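Local coordinates for protein fructosamine deglycase FrlB (Bacillus subtilis, PDB 3EUA) that catalyses the conversion of a range of fructosamine 6-phosphates to glucose 6-phosphate and a free amino acid, at residues K8-V13 against Y138-Q143; H27-A32 against D57-N62; I195-A200 against H225-G230; M219-S224 against H320-W325. All blocks are in the same frame, centred on the assembly; numbering follows the deposited sequence.

Contact 1 of 4, residues K8-V13 against Y138-Q143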
# COMPACT_ATOMS: atom_id res chain seq x y z
N LYS A 8 10.90 -22.85 22.07
CA LYS A 8 9.55 -22.74 21.54
C LYS A 8 9.54 -22.44 20.03
O LYS A 8 8.48 -22.43 19.41
CB LYS A 8 8.78 -21.63 22.29
CG LYS A 8 8.64 -21.85 23.81
CD LYS A 8 7.93 -20.65 24.44
CE LYS A 8 7.74 -20.79 25.96
NZ LYS A 8 6.75 -21.84 26.32
N VAL A 9 10.72 -22.20 19.44
CA VAL A 9 10.82 -21.87 18.02
C VAL A 9 10.76 -23.11 17.15
O VAL A 9 11.35 -24.14 17.47
CB VAL A 9 12.09 -21.04 17.70
CG1 VAL A 9 12.24 -20.80 16.24
CG2 VAL A 9 12.01 -19.69 18.37
N ASN A 10 9.97 -23.02 16.09
CA ASN A 10 9.84 -24.05 15.07
C ASN A 10 11.25 -24.55 14.72
O ASN A 10 12.17 -23.76 14.48
CB ASN A 10 9.02 -23.46 13.85
CG ASN A 10 9.17 -24.22 12.50
OD1 ASN A 10 10.21 -24.81 12.18
ND2 ASN A 10 8.15 -24.09 11.65
N ARG A 11 11.45 -25.87 14.73
CA ARG A 11 12.79 -26.44 14.45
C ARG A 11 13.38 -26.03 13.11
O ARG A 11 14.60 -25.86 12.97
CB ARG A 11 12.82 -27.96 14.55
CG ARG A 11 12.86 -28.46 15.98
CD ARG A 11 13.14 -29.96 16.05
NE ARG A 11 13.27 -30.41 17.44
CZ ARG A 11 12.26 -30.73 18.25
NH1 ARG A 11 12.52 -31.12 19.49
NH2 ARG A 11 10.99 -30.66 17.85
N GLU A 12 12.53 -25.87 12.11
CA GLU A 12 12.98 -25.47 10.80
C GLU A 12 13.46 -24.01 10.86
O GLU A 12 14.44 -23.64 10.20
CB GLU A 12 11.85 -25.65 9.79
CG GLU A 12 11.22 -27.08 9.72
CD GLU A 12 9.77 -27.07 9.18
OE1 GLU A 12 9.46 -27.90 8.29
OE2 GLU A 12 8.93 -26.23 9.60
N VAL A 13 12.74 -23.19 11.61
CA VAL A 13 13.10 -21.79 11.81
C VAL A 13 14.43 -21.74 12.60
O VAL A 13 15.30 -20.97 12.30
CB VAL A 13 11.95 -21.02 12.54
CG1 VAL A 13 12.42 -19.66 13.08
CG2 VAL A 13 10.73 -20.87 11.60
N TYR A 138 0.96 -16.23 11.34
CA TYR A 138 1.49 -15.02 11.98
C TYR A 138 2.59 -15.33 13.02
O TYR A 138 3.58 -14.55 13.17
CB TYR A 138 0.39 -14.26 12.67
CG TYR A 138 -0.49 -13.36 11.80
CD1 TYR A 138 -0.06 -12.09 11.46
CD2 TYR A 138 -1.77 -13.74 11.44
CE1 TYR A 138 -0.84 -11.23 10.72
CE2 TYR A 138 -2.60 -12.87 10.68
CZ TYR A 138 -2.11 -11.62 10.32
OH TYR A 138 -2.88 -10.75 9.59
N GLY A 139 2.42 -16.44 13.75
CA GLY A 139 3.39 -16.84 14.79
C GLY A 139 4.73 -17.18 14.22
O GLY A 139 5.75 -16.65 14.65
N VAL A 140 4.72 -18.05 13.22
CA VAL A 140 5.94 -18.52 12.56
C VAL A 140 6.65 -17.37 11.87
O VAL A 140 7.86 -17.30 11.90
CB VAL A 140 5.62 -19.69 11.55
CG1 VAL A 140 6.77 -19.95 10.59
CG2 VAL A 140 5.22 -20.99 12.32
N LEU A 141 5.88 -16.47 11.27
CA LEU A 141 6.45 -15.31 10.60
C LEU A 141 7.23 -14.45 11.59
O LEU A 141 8.36 -14.02 11.31
CB LEU A 141 5.36 -14.49 9.91
CG LEU A 141 5.79 -13.19 9.21
CD1 LEU A 141 7.06 -13.39 8.41
CD2 LEU A 141 4.64 -12.69 8.31
N TYR A 142 6.65 -14.20 12.75
CA TYR A 142 7.36 -13.45 13.78
C TYR A 142 8.58 -14.21 14.35
O TYR A 142 9.58 -13.59 14.72
CB TYR A 142 6.43 -12.98 14.91
CG TYR A 142 5.70 -11.67 14.68
CD1 TYR A 142 6.07 -10.77 13.67
CD2 TYR A 142 4.80 -11.21 15.64
CE1 TYR A 142 5.44 -9.52 13.53
CE2 TYR A 142 4.15 -9.95 15.52
CZ TYR A 142 4.47 -9.13 14.46
OH TYR A 142 3.87 -7.92 14.34
N GLN A 143 8.53 -15.52 14.46
CA GLN A 143 9.72 -16.27 14.89
C GLN A 143 10.88 -15.96 13.93
O GLN A 143 12.02 -15.67 14.35
CB GLN A 143 9.44 -17.78 14.91
CG GLN A 143 8.39 -18.26 15.91
CD GLN A 143 8.09 -19.75 15.75
OE1 GLN A 143 8.99 -20.53 15.47
NE2 GLN A 143 6.84 -20.15 15.97
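Asn10 and Gln143 share the one hydrogen bond between the two segments: Asn10 N donates to Gln143 OE1 at 2.7 Å, nearly straight at 160°. With Gln143 CD anti to CA (chi2 175°) the chain is stretched, so a glutamine on helix 137-153 is long enough to meet the main chain just ahead of helix 11-20. Its NE2 makes a weak hydrogen bond to Ile134 O, so both ends of this buried amide are used. An alanine in place of Gln143 would probably leave Asn10 N without its acceptor and open a gap beside Val9. Asn10 itself suits the N-cap, as OD1 accepts from Val13 N at 3.1 Å and weakly from Glu12 N, while ND2 bonds to Glu12 OE2.

Val9 CG1 lies 3.4 Å from Gln143 OE1. Apolar contacts flank these bonds: Val13 spreads its two branches, CG1 against Gln143 CB at 4.0 Å and CG2 against Val140 CG1 at 4.2 Å; the short, branched valine can touch both residues at once. Around the pair, Val9 packs on Phe158 and Ile162 of helix 158-190, Glu12 OE2 also accepts from Gln124 N of strand 121-124, and Tyr142 leads from helix 137-153 to helices 41-50 and 288-313.

Contact 2 of 4, residues H27-A32 against D57-N62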
# COMPACT_ATOMS: atom_id res chain seq x y z
N HIS A 27 18.98 -6.40 2.98
CA HIS A 27 17.64 -6.13 2.46
C HIS A 27 16.73 -7.32 2.72
O HIS A 27 17.11 -8.44 2.44
CB HIS A 27 17.72 -5.91 0.92
CG HIS A 27 16.67 -5.01 0.32
ND1 HIS A 27 16.98 -3.95 -0.51
CD2 HIS A 27 15.31 -5.00 0.43
CE1 HIS A 27 15.87 -3.35 -0.90
NE2 HIS A 27 14.84 -3.96 -0.34
N VAL A 28 15.53 -7.06 3.25
CA VAL A 28 14.52 -8.09 3.42
C VAL A 28 13.35 -7.79 2.46
O VAL A 28 12.95 -6.63 2.33
CB VAL A 28 13.98 -8.18 4.87
CG1 VAL A 28 12.94 -9.28 4.94
CG2 VAL A 28 15.10 -8.52 5.84
N PHE A 29 12.85 -8.79 1.73
CA PHE A 29 11.69 -8.66 0.85
C PHE A 29 10.59 -9.57 1.35
O PHE A 29 10.84 -10.73 1.53
CB PHE A 29 12.04 -9.02 -0.62
CG PHE A 29 12.99 -8.06 -1.28
CD1 PHE A 29 12.52 -6.93 -1.93
CD2 PHE A 29 14.35 -8.26 -1.25
CE1 PHE A 29 13.40 -6.01 -2.52
CE2 PHE A 29 15.22 -7.36 -1.86
CZ PHE A 29 14.74 -6.25 -2.51
N PHE A 30 9.41 -9.02 1.64
CA PHE A 30 8.23 -9.76 2.06
C PHE A 30 7.38 -9.99 0.80
O PHE A 30 6.79 -9.06 0.27
CB PHE A 30 7.46 -8.96 3.07
CG PHE A 30 8.21 -8.75 4.34
CD1 PHE A 30 8.34 -9.81 5.26
CD2 PHE A 30 8.77 -7.51 4.63
CE1 PHE A 30 9.02 -9.61 6.46
CE2 PHE A 30 9.47 -7.31 5.79
CZ PHE A 30 9.58 -8.37 6.72
N VAL A 31 7.34 -11.22 0.32
CA VAL A 31 6.68 -11.52 -0.96
C VAL A 31 5.63 -12.61 -0.90
O VAL A 31 5.92 -13.78 -0.57
CB VAL A 31 7.76 -11.92 -2.01
CG1 VAL A 31 7.17 -12.07 -3.38
CG2 VAL A 31 8.90 -10.87 -2.06
N ALA A 32 4.41 -12.27 -1.25
CA ALA A 32 3.31 -13.23 -1.24
C ALA A 32 2.14 -12.62 -1.98
O ALA A 32 2.28 -11.51 -2.51
CB ALA A 32 2.91 -13.55 0.21
N ASP A 57 11.18 -4.21 2.17
CA ASP A 57 10.18 -3.89 1.17
C ASP A 57 9.14 -5.03 1.14
O ASP A 57 9.42 -6.15 1.54
CB ASP A 57 10.77 -3.63 -0.22
CG ASP A 57 11.41 -2.26 -0.35
OD1 ASP A 57 10.70 -1.25 -0.26
OD2 ASP A 57 12.63 -2.19 -0.64
N LEU A 58 7.93 -4.70 0.71
CA LEU A 58 6.84 -5.65 0.64
C LEU A 58 6.14 -5.52 -0.67
O LEU A 58 5.79 -4.42 -1.07
CB LEU A 58 5.86 -5.36 1.77
CG LEU A 58 4.67 -6.30 2.01
CD1 LEU A 58 4.32 -6.30 3.46
CD2 LEU A 58 3.44 -5.93 1.22
N TYR A 59 5.93 -6.64 -1.35
CA TYR A 59 5.24 -6.62 -2.65
C TYR A 59 4.40 -7.84 -2.83
O TYR A 59 4.67 -8.88 -2.24
CB TYR A 59 6.23 -6.65 -3.83
CG TYR A 59 7.29 -5.58 -3.81
CD1 TYR A 59 7.00 -4.27 -4.17
CD2 TYR A 59 8.60 -5.88 -3.43
CE1 TYR A 59 7.99 -3.29 -4.12
CE2 TYR A 59 9.59 -4.90 -3.40
CZ TYR A 59 9.28 -3.61 -3.74
OH TYR A 59 10.25 -2.61 -3.68
N SER A 60 3.38 -7.70 -3.66
CA SER A 60 2.57 -8.81 -4.10
C SER A 60 3.56 -9.59 -4.99
O SER A 60 4.44 -8.98 -5.60
CB SER A 60 1.36 -8.33 -4.89
OG SER A 60 0.52 -9.42 -5.24
N ALA A 61 3.46 -10.91 -5.06
CA ALA A 61 4.48 -11.72 -5.77
C ALA A 61 4.74 -11.39 -7.22
O ALA A 61 5.89 -11.39 -7.66
CB ALA A 61 4.17 -13.20 -5.65
N ASN A 62 3.69 -11.13 -8.00
CA ASN A 62 3.92 -10.86 -9.42
C ASN A 62 4.47 -9.44 -9.60
O ASN A 62 5.24 -9.19 -10.51
CB ASN A 62 2.65 -11.13 -10.24
CG ASN A 62 2.95 -11.95 -11.47
OD1 ASN A 62 4.08 -12.41 -11.64
ND2 ASN A 62 1.93 -12.20 -12.30
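Phe29 sets the edge of its ring against the edge of Tyr59, with Phe29 CD1 3.9 Å from Tyr59 CE2. Asp57 CB lies beside the Phe29 ring. One face of Phe29 is overlapped near its rim by His27 CD2; Phe29 thus bridges His27 and Tyr59. His27 CG is anti to the backbone N (chi1 -152°), and the ring extends to Asp57, where His27 NE2 donates to Asp57 OD2 at 2.8 Å, using the lone pair turned away from OD1.

Strands 27-32 and 55-60 run parallel in the sheet of the first SIS domain, the second of them at its edge. The link between them includes helices 35-38 and 41-50, a beta-alpha-beta crossover. Asp57 N donates to Val28 O at 3.0 Å, and Asp57 O accepts from Phe30 N at 2.9 Å; Tyr59 N then bonds to Phe30 O. Where the strand gives way to helix 61-67, Val31 CG1 rests on Ala61 CA at 3.6 Å, a spot that suits a small residue.

A leucine in place of His27 would probably leave Asp57 OD2 without its N-H mate and the carboxylate held only from the OD1 side, by Lys44 of the second subunit. With that salt bridge at OD1, the buried carboxylate is gripped at both oxygens, which would favour its charged form and ties the strand pairing to the subunit interface.

Contact 3 of 4, residues I195-A200 against H225-G230; sequences IIYTMA and HAIHAG
Tyr197 CG stands anti to its carbonyl carbon (chi1 -74°) while His225 CG stands anti to its backbone N (chi1 -174°), and the two side chains approach obliquely, Tyr197 CE1 lying 3.6 Å from His225 CB. They lie at the start of the paired strands of a beta-alpha-beta unit in the second SIS domain, in which strand 197-200, helix 205-220 and strand 226-228 follow one another and the two strands pair in parallel.

Thr198 makes the first two rungs: its N bonds to His225 O at 3.1 Å and its O accepts from Ile227 N at 2.8 Å. A weak bond from Ala200 N to Ile227 O follows, and Ala229 N closes the series on Ala200 O at 2.9 Å.

On the face that helix 205-220 covers, Thr198 OG1 lies 3.2 Å from Ala226 CB. The hydroxyl is hydrogen-bonded to Ser212 OG of that helix, and the small methyl of Ala226, packed on Ala208 and Ser212, suits a close approach of the helix. On the other face the extended selenomethionine Met199 leans across toward strand 226-228, with Met199 CG 3.4 Å from Ile227 O.

The second subunit meets both strands: Tyr197 OH bonds to His223 ND1 and His228 NE2 to Glu63, both of that chain, and His225 stacks on its own counterpart. Within this chain, Ile227 CD1 sits over the centre of the His225 ring, 3.3 Å above its plane.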
# COMPACT_ATOMS: atom_id res chain seq x y z
N ILE A 195 -21.83 -2.81 0.94
CA ILE A 195 -20.47 -2.31 1.09
C ILE A 195 -20.13 -2.11 2.55
O ILE A 195 -20.93 -1.60 3.32
CB ILE A 195 -20.23 -0.98 0.29
CG1 ILE A 195 -18.75 -0.57 0.39
CG2 ILE A 195 -21.14 0.12 0.81
CD1 ILE A 195 -18.30 0.51 -0.57
N ILE A 196 -18.93 -2.53 2.94
CA ILE A 196 -18.48 -2.35 4.31
C ILE A 196 -17.01 -1.98 4.25
O ILE A 196 -16.20 -2.75 3.73
CB ILE A 196 -18.61 -3.61 5.18
CG1 ILE A 196 -20.06 -4.12 5.24
CG2 ILE A 196 -18.05 -3.30 6.61
CD1 ILE A 196 -20.22 -5.54 5.89
N TYR A 197 -16.69 -0.79 4.73
CA TYR A 197 -15.30 -0.32 4.77
C TYR A 197 -14.59 -0.84 5.99
O TYR A 197 -15.22 -1.19 6.99
CB TYR A 197 -15.27 1.21 4.82
CG TYR A 197 -15.61 1.89 3.52
CD1 TYR A 197 -14.61 2.17 2.61
CD2 TYR A 197 -16.92 2.24 3.20
CE1 TYR A 197 -14.90 2.79 1.38
CE2 TYR A 197 -17.21 2.87 1.98
CZ TYR A 197 -16.19 3.15 1.08
OH TYR A 197 -16.44 3.77 -0.13
N THR A 198 -13.27 -0.95 5.91
CA THR A 198 -12.46 -1.27 7.05
C THR A 198 -11.47 -0.10 7.16
O THR A 198 -11.27 0.68 6.18
CB THR A 198 -11.70 -2.60 6.94
OG1 THR A 198 -10.75 -2.54 5.86
CG2 THR A 198 -12.67 -3.78 6.79
N MSE A 199 -10.89 0.05 8.33
CA MSE A 199 -9.93 1.12 8.57
C MSE A 199 -8.98 0.84 9.74
O MSE A 199 -9.39 0.36 10.76
CB MSE A 199 -10.68 2.44 8.78
CG MSE A 199 -9.81 3.58 9.13
SE MSE A 199 -10.59 5.32 8.75
CE MSE A 199 -9.51 5.94 9.91
N ALA A 200 -7.71 1.14 9.55
CA ALA A 200 -6.67 0.95 10.57
C ALA A 200 -5.37 1.62 10.08
O ALA A 200 -5.34 2.17 8.96
CB ALA A 200 -6.44 -0.53 10.86
N HIS A 225 -13.04 -1.83 1.09
CA HIS A 225 -11.87 -0.98 0.85
C HIS A 225 -11.30 -0.78 2.20
O HIS A 225 -12.03 -0.42 3.12
CB HIS A 225 -12.33 0.40 0.38
CG HIS A 225 -11.22 1.33 -0.03
ND1 HIS A 225 -11.48 2.51 -0.69
CD2 HIS A 225 -9.87 1.21 0.01
CE1 HIS A 225 -10.33 3.12 -0.96
NE2 HIS A 225 -9.34 2.35 -0.54
N ALA A 226 -10.00 -1.00 2.37
CA ALA A 226 -9.34 -0.78 3.64
C ALA A 226 -8.71 0.60 3.60
O ALA A 226 -7.71 0.80 2.95
CB ALA A 226 -8.27 -1.83 3.95
N ILE A 227 -9.29 1.52 4.33
CA ILE A 227 -8.78 2.89 4.38
C ILE A 227 -7.67 3.02 5.42
O ILE A 227 -7.84 2.62 6.53
CB ILE A 227 -9.90 3.92 4.76
CG1 ILE A 227 -11.15 3.72 3.89
CG2 ILE A 227 -9.36 5.38 4.66
CD1 ILE A 227 -10.87 3.77 2.46
N HIS A 228 -6.55 3.62 5.07
CA HIS A 228 -5.52 3.87 6.06
C HIS A 228 -6.03 5.05 6.93
O HIS A 228 -6.51 6.09 6.43
CB HIS A 228 -4.17 4.14 5.40
CG HIS A 228 -3.10 4.49 6.39
ND1 HIS A 228 -2.95 5.77 6.89
CD2 HIS A 228 -2.16 3.74 6.99
CE1 HIS A 228 -1.95 5.78 7.75
NE2 HIS A 228 -1.47 4.55 7.86
N ALA A 229 -5.97 4.87 8.24
CA ALA A 229 -6.50 5.88 9.20
C ALA A 229 -5.94 7.29 9.06
O ALA A 229 -6.64 8.26 9.38
CB ALA A 229 -6.35 5.41 10.61
N GLY A 230 -4.70 7.42 8.62
CA GLY A 230 -4.12 8.76 8.36
C GLY A 230 -4.69 9.36 7.06
O GLY A 230 -5.21 10.49 7.04

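Contact 4 of 4, residues M219-S224 against H320-W325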
# COMPACT_ATOMS: atom_id res chain seq x y z
N MSE A 219 -14.69 -13.84 0.01
CA MSE A 219 -15.51 -14.85 0.68
C MSE A 219 -16.96 -14.53 1.00
O MSE A 219 -17.67 -15.38 1.52
CB MSE A 219 -14.78 -15.24 1.97
CG MSE A 219 -13.32 -15.68 1.73
SE MSE A 219 -12.39 -16.31 3.35
CE MSE A 219 -10.50 -16.19 2.78
N GLN A 220 -17.40 -13.32 0.67
CA GLN A 220 -18.77 -12.90 0.91
C GLN A 220 -19.37 -12.11 -0.22
O GLN A 220 -20.59 -11.90 -0.25
CB GLN A 220 -18.82 -12.04 2.20
CG GLN A 220 -18.56 -12.80 3.48
CD GLN A 220 -19.65 -13.79 3.80
OE1 GLN A 220 -20.73 -13.41 4.23
NE2 GLN A 220 -19.37 -15.06 3.61
N TRP A 221 -18.56 -11.72 -1.20
CA TRP A 221 -18.98 -10.87 -2.31
C TRP A 221 -19.63 -9.58 -1.81
O TRP A 221 -20.68 -9.17 -2.27
CB TRP A 221 -19.91 -11.58 -3.29
CG TRP A 221 -19.39 -12.87 -3.81
CD1 TRP A 221 -18.09 -13.28 -3.87
CD2 TRP A 221 -20.15 -13.85 -4.49
NE1 TRP A 221 -18.00 -14.51 -4.48
CE2 TRP A 221 -19.26 -14.88 -4.87
CE3 TRP A 221 -21.52 -13.98 -4.79
CZ2 TRP A 221 -19.69 -16.03 -5.55
CZ3 TRP A 221 -21.94 -15.13 -5.46
CH2 TRP A 221 -21.02 -16.13 -5.82
N ILE A 222 -18.99 -8.97 -0.80
CA ILE A 222 -19.39 -7.70 -0.22
C ILE A 222 -18.31 -6.71 -0.63
O ILE A 222 -17.13 -7.00 -0.45
CB ILE A 222 -19.50 -7.79 1.30
CG1 ILE A 222 -20.65 -8.72 1.67
CG2 ILE A 222 -19.75 -6.44 1.88
CD1 ILE A 222 -20.79 -8.98 3.12
N HIS A 223 -18.71 -5.56 -1.17
CA HIS A 223 -17.74 -4.55 -1.57
C HIS A 223 -17.00 -4.05 -0.35
O HIS A 223 -17.61 -3.87 0.72
CB HIS A 223 -18.43 -3.37 -2.25
CG HIS A 223 -19.18 -3.76 -3.48
ND1 HIS A 223 -18.56 -4.19 -4.63
CD2 HIS A 223 -20.51 -3.71 -3.76
CE1 HIS A 223 -19.47 -4.46 -5.55
NE2 HIS A 223 -20.67 -4.16 -5.05
N SER A 224 -15.70 -3.80 -0.47
CA SER A 224 -14.96 -3.22 0.66
C SER A 224 -13.77 -2.40 0.15
O SER A 224 -13.56 -2.25 -1.07
CB SER A 224 -14.54 -4.30 1.68
OG SER A 224 -14.14 -3.76 2.94
N HIS A 320 -17.11 -20.58 -0.29
CA HIS A 320 -17.74 -20.42 -1.59
C HIS A 320 -16.94 -19.52 -2.54
O HIS A 320 -16.39 -18.53 -2.09
CB HIS A 320 -19.15 -19.87 -1.43
CG HIS A 320 -19.91 -19.85 -2.70
ND1 HIS A 320 -20.43 -20.98 -3.28
CD2 HIS A 320 -20.22 -18.82 -3.53
CE1 HIS A 320 -21.05 -20.66 -4.40
NE2 HIS A 320 -20.93 -19.36 -4.59
N ARG A 321 -16.85 -19.91 -3.82
CA ARG A 321 -16.17 -19.15 -4.84
C ARG A 321 -16.88 -19.36 -6.16
O ARG A 321 -17.52 -20.41 -6.38
CB ARG A 321 -14.73 -19.64 -5.05
CG ARG A 321 -13.78 -19.49 -3.85
CD ARG A 321 -13.48 -18.04 -3.44
NE ARG A 321 -12.41 -18.06 -2.42
CZ ARG A 321 -12.57 -18.37 -1.13
NH1 ARG A 321 -13.75 -18.70 -0.63
NH2 ARG A 321 -11.52 -18.38 -0.32
N ARG A 322 -16.79 -18.38 -7.04
CA ARG A 322 -17.33 -18.51 -8.37
C ARG A 322 -16.22 -18.54 -9.39
O ARG A 322 -16.43 -19.04 -10.46
CB ARG A 322 -18.32 -17.41 -8.68
CG ARG A 322 -17.88 -16.01 -8.48
CD ARG A 322 -19.04 -15.12 -8.82
NE ARG A 322 -18.86 -13.77 -8.33
CZ ARG A 322 -19.86 -12.90 -8.24
NH1 ARG A 322 -21.10 -13.25 -8.59
NH2 ARG A 322 -19.65 -11.69 -7.75
N TYR A 323 -15.03 -18.06 -9.03
CA TYR A 323 -13.90 -18.01 -9.97
C TYR A 323 -12.69 -18.79 -9.48
O TYR A 323 -12.18 -19.66 -10.22
CB TYR A 323 -13.49 -16.56 -10.28
CG TYR A 323 -14.66 -15.66 -10.68
CD1 TYR A 323 -15.60 -16.09 -11.62
CD2 TYR A 323 -14.79 -14.37 -10.17
CE1 TYR A 323 -16.65 -15.27 -12.01
CE2 TYR A 323 -15.86 -13.55 -10.56
CZ TYR A 323 -16.78 -14.01 -11.47
OH TYR A 323 -17.83 -13.21 -11.88
N MSE A 324 -12.25 -18.51 -8.26
CA MSE A 324 -11.09 -19.19 -7.72
C MSE A 324 -11.36 -20.67 -7.64
O MSE A 324 -12.44 -21.13 -7.18
CB MSE A 324 -10.72 -18.65 -6.35
CG MSE A 324 -9.39 -19.16 -5.81
SE MSE A 324 -9.04 -18.53 -3.99
CE MSE A 324 -9.37 -16.69 -4.27
N TRP A 325 -10.36 -21.40 -8.13
CA TRP A 325 -10.38 -22.86 -8.21
C TRP A 325 -11.44 -23.39 -9.19
O TRP A 325 -11.61 -24.61 -9.31
CB TRP A 325 -10.62 -23.53 -6.84
CG TRP A 325 -9.75 -23.08 -5.70
CD1 TRP A 325 -8.39 -23.12 -5.64
CD2 TRP A 325 -10.18 -22.59 -4.41
NE1 TRP A 325 -7.95 -22.64 -4.43
CE2 TRP A 325 -9.04 -22.31 -3.66
CE3 TRP A 325 -11.44 -22.33 -3.85
CZ2 TRP A 325 -9.10 -21.79 -2.36
CZ3 TRP A 325 -11.50 -21.81 -2.54
CH2 TRP A 325 -10.34 -21.55 -1.83
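Arg321 NH1 is gripped by two carbonyl oxygens, His320 O at 3.0 Å and Leu318 O, and these bonds hold its guanidinium beside Met219. The selenomethionine's CG rests over one face of that group, 3.8 Å from Arg321 NH2, and NH2 also forms a salt bridge with Glu218. An arginine suits this place because its flat end offers N-H groups in its plane and a face for the apolar chain.

Trp221 contributes the largest share of the contact. It leaves helix 205-220 with positive phi, and its indole receives the guanidinium of Arg322 flat on one face: the planes differ by 8°, and Arg322 CZ lies 3.8 Å from the centroid of the six-membered ring, a cation-pi stack. The aliphatic part of the arginine follows the rim, Arg322 CG 3.4 Å from Trp221 CZ2. Nearby, Trp221 CH2 meets the edge of the His320 ring 3.5 Å from His320 NE2, the planes inclined at 60°.

Arg322 NH2 bonds in addition to Glu238 O of the second subunit, and Trp221 too has its main polar partner in that glutamate. The segment after helix 288-313 is thus laid against the end of helix 205-220 by an arginine-tryptophan cation-pi stack at the subunit interface.

How the contacts relate
Contacts 1 and 2 belong to the N-terminal half, where helix 11-20 is followed by strand 27-32; their centres are about 19 Å apart. Contacts 3 and 4 lie in the second half, with centres also about 19 Å apart, and touch directly: Ile196 N of contact 3 is 2.9 Å from His223 O of contact 4, probably a hydrogen bond. Contacts 2 and 3 are equivalent parallel strand pairs of the two SIS domains, about 22 Å apart between centres. Across the interface contact 2 meets contact 3 of the other chain, as Ser60 packs on His228 of the second subunit. SIS domains generally bind phosphosugars near the C-terminal ends of such strands, so both are probably near that site.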